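Local coordinates for fibronectin type-III domain-containing protein (Caldanaerobacter subterraneus subsp. tengcongensis, PDB 7JGU) that is of unknown function but includes this fibronectin type III domain, whose extreme thermal stability is helped by surface salt bridges, at residues Ala70-Asn75 against Ser80-Ala85. Residues are numbered along the deposited sequence; the frame is centred on the assembly and turned at random. Where two conformers were deposited one is given.
Sequences ALIAVN and SNFVTA. Unlike the reference sequence in segment 70-75: Ile72 (reference Arg).
With chi1 of 69°, Ser80 sets OG between its own backbone N and carbonyl carbon, where it meets Ala73 N; Phe82, its CG turned anti to the carbonyl carbon, lays its ring beside Ile72. The two segments belong to the last beta hairpin of this fibronectin type III sandwich, strand 66-75 pairing antiparallel with the edge strand 78-88. Regular pairing holds at Leu71 and Val83, a hydrogen-bonded pair: Leu71 N gives to Val83 O at 2.8 Å and Val83 N to Leu71 O at 3.0 Å. Toward the turn the ladder is interrupted, and the hydroxyl of Ser80 stands in for a backbone carbonyl. OG accepts a nearly straight bond (171°) from Ala73 N at 3.0 Å. It donates its own proton to Asn81 O at 2.8 Å. Ser80 N in turn bonds Ala73 O at 2.8 Å. An alanine in place of Ser80 would probably leave Ala73 N and Asn81 O each without this mate, with only the backbone bond to Ala73 O remaining between the two residues. Leu71 and Val83 point the same way, CB of Leu71 touching CG2 of Val83 at 3.9 Å in one of the two conformers of Val83. On the other face of the sheet Ala70 CB lies against Thr84 CG2, and Tyr45 of strand 44-51 meets Phe82 edge-to-face. Ile72, which replaces the arginine of the reference sequence, packs alongside the Phe82 ring: in one of its two conformers its CG2 sits over one face, 3.6 Å from the ring centroid and displaced toward the rim.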
ATOM      1  N   ALA A  70      -0.209   0.994   4.913  1.00 10.70           N
ATOM      2  CA  ALA A  70      -1.550   0.505   5.200  1.00 10.94           C
ATOM      3  C   ALA A  70      -2.393   0.648   3.944  1.00 10.88           C
ATOM      4  O   ALA A  70      -2.264   1.618   3.205  1.00 12.98           O
ATOM      5  CB  ALA A  70      -2.192   1.248   6.358  1.00 12.21           C
ATOM      6  N   LEU A  71      -3.244  -0.332   3.702  1.00 10.42           N
ATOM      7  CA  LEU A  71      -4.050  -0.425   2.496  1.00  9.91           C
ATOM      8  C   LEU A  71      -5.485  -0.713   2.883  1.00 10.42           C
ATOM      9  O   LEU A  71      -5.737  -1.505   3.788  1.00 10.86           O
ATOM     10  CB  LEU A  71      -3.530  -1.585   1.661  1.00 11.17           C
ATOM     11  CG  LEU A  71      -4.262  -1.943   0.388  1.00 11.72           C
ATOM     12  CD1 LEU A  71      -4.045  -0.913  -0.702  1.00 14.31           C
ATOM     13  CD2 LEU A  71      -3.785  -3.314  -0.089  1.00 13.25           C
ATOM     14  N   ILE A  72      -6.410  -0.038   2.200  0.58  9.17           N
ATOM     15  CA  ILE A  72      -7.833  -0.349   2.274  0.58  9.07           C
ATOM     16  C   ILE A  72      -8.391  -0.491   0.869  0.58 10.63           C
ATOM     17  O   ILE A  72      -7.878   0.091  -0.094  0.58 10.37           O
ATOM     18  CB  ILE A  72      -8.658   0.701   3.031  0.58 11.08           C
ATOM     19  CG1 ILE A  72      -8.217   2.123   2.668  0.58 11.64           C
ATOM     20  CG2 ILE A  72      -8.516   0.480   4.496  0.58 12.61           C
ATOM     21  CD1 ILE A  72      -9.249   3.199   3.008  0.58 13.80           C
ATOM     22  N   ALA A  73      -9.489  -1.239   0.771  1.00 12.66           N
ATOM     23  CA  ALA A  73     -10.312  -1.273  -0.428  1.00 12.45           C
ATOM     24  C   ALA A  73     -11.570  -0.466  -0.131  1.00 13.35           C
ATOM     25  O   ALA A  73     -12.065  -0.476   0.992  1.00 15.51           O
ATOM     26  CB  ALA A  73     -10.700  -2.702  -0.766  1.00 13.62           C
ATOM     27  N   VAL A  74     -12.104   0.199  -1.153  1.00 13.04           N
ATOM     28  CA  VAL A  74     -13.207   1.137  -0.964  1.00 14.46           C
ATOM     29  C   VAL A  74     -14.246   0.940  -2.058  1.00 15.04           C
ATOM     30  O   VAL A  74     -13.912   0.690  -3.221  1.00 16.31           O
ATOM     31  CB  VAL A  74     -12.681   2.582  -1.004  1.00 15.88           C
ATOM     32  CG1 VAL A  74     -13.776   3.552  -0.613  1.00 18.92           C
ATOM     33  CG2 VAL A  74     -11.471   2.755  -0.099  1.00 18.34           C
ATOM     34  N   ASN A  75     -15.516   1.040  -1.682  1.00 17.34           N
ATOM     35  CA  ASN A  75     -16.597   1.172  -2.653  1.00 19.00           C
ATOM     36  C   ASN A  75     -17.583   2.197  -2.111  1.00 24.06           C
ATOM     37  O   ASN A  75     -17.331   2.847  -1.088  1.00 23.19           O
ATOM     38  CB  ASN A  75     -17.209  -0.182  -3.033  1.00 19.86           C
ATOM     39  CG  ASN A  75     -17.981  -0.824  -1.916  1.00 19.18           C
ATOM     40  OD1 ASN A  75     -18.408  -0.177  -0.970  1.00 21.86           O
ATOM     41  ND2 ASN A  75     -18.176  -2.126  -2.025  1.00 19.43           N
ATOM     42  N   SER A  80     -13.099  -1.297   3.416  1.00 16.55           N
ATOM     43  CA  SER A  80     -12.750  -2.494   4.157  1.00 16.00           C
ATOM     44  C   SER A  80     -11.946  -2.116   5.400  1.00 15.96           C
ATOM     45  O   SER A  80     -11.642  -0.954   5.638  1.00 18.02           O
ATOM     46  CB  SER A  80     -11.861  -3.375   3.279  1.00 14.88           C
ATOM     47  OG  SER A  80     -10.575  -2.775   3.085  1.00 13.33           O
ATOM     48  N   ASN A  81     -11.580  -3.119   6.200  0.70 15.26           N
ATOM     49  CA  ASN A  81     -10.568  -2.893   7.226  0.70 15.15           C
ATOM     50  C   ASN A  81      -9.190  -2.666   6.591  0.70 13.00           C
ATOM     51  O   ASN A  81      -8.955  -2.982   5.420  0.70 12.81           O
ATOM     52  CB  ASN A  81     -10.490  -4.084   8.186  0.70 22.25           C
ATOM     53  CG  ASN A  81     -11.621  -4.092   9.201  0.70 27.79           C
ATOM     54  OD1 ASN A  81     -12.516  -3.242   9.167  0.70 27.46           O
ATOM     55  ND2 ASN A  81     -11.590  -5.061  10.108  0.70 31.23           N
ATOM     56  N   PHE A  82      -8.274  -2.115   7.382  1.00 13.70           N
ATOM     57  CA  PHE A  82      -6.911  -1.871   6.948  1.00 13.25           C
ATOM     58  C   PHE A  82      -6.047  -3.122   7.054  1.00 14.12           C
ATOM     59  O   PHE A  82      -6.178  -3.912   7.995  1.00 16.71           O
ATOM     60  CB  PHE A  82      -6.256  -0.835   7.864  1.00 14.45           C
ATOM     61  CG  PHE A  82      -6.715   0.567   7.645  1.00 14.67           C
ATOM     62  CD1 PHE A  82      -6.153   1.347   6.654  1.00 16.32           C
ATOM     63  CD2 PHE A  82      -7.685   1.120   8.452  1.00 16.59           C
ATOM     64  CE1 PHE A  82      -6.579   2.653   6.455  1.00 18.47           C
ATOM     65  CE2 PHE A  82      -8.098   2.414   8.265  1.00 20.20           C
ATOM     66  CZ  PHE A  82      -7.535   3.185   7.268  1.00 20.71           C
ATOM     67  N   VAL A  83      -5.114  -3.254   6.113  1.00 12.58           N
ATOM     68  CA  VAL A  83      -4.067  -4.269   6.166  0.55 14.73           C
ATOM     69  C   VAL A  83      -2.738  -3.566   5.966  1.00 12.51           C
ATOM     70  O   VAL A  83      -2.660  -2.559   5.270  1.00 13.01           O
ATOM     71  CB  VAL A  83      -4.257  -5.384   5.125  0.55 17.45           C
ATOM     72  CG1 VAL A  83      -5.592  -6.013   5.327  0.55 19.16           C
ATOM     73  CG2 VAL A  83      -4.137  -4.852   3.716  0.55 19.32           C
ATOM     74  N   THR A  84      -1.692  -4.083   6.601  1.00 13.62           N
ATOM     75  CA  THR A  84      -0.377  -3.458   6.513  1.00 13.43           C
ATOM     76  C   THR A  84       0.672  -4.412   5.964  1.00 12.50           C
ATOM     77  O   THR A  84       0.526  -5.630   6.013  1.00 14.79           O
ATOM     78  CB  THR A  84       0.097  -2.876   7.857  1.00 16.63           C
ATOM     79  OG1 THR A  84       0.219  -3.934   8.817  1.00 19.97           O
ATOM     80  CG2 THR A  84      -0.854  -1.804   8.365  1.00 20.20           C
ATOM     81  N   ALA A  85       1.753  -3.821   5.467  1.00 12.52           N
ATOM     82  CA  ALA A  85       2.890  -4.574   4.967  1.00 12.73           C
ATOM     83  C   ALA A  85       4.100  -3.656   5.016  1.00 12.60           C
ATOM     84  O   ALA A  85       3.964  -2.435   4.994  1.00 13.20           O
ATOM     85  CB  ALA A  85       2.665  -5.064   3.540  1.00 13.20           C
TER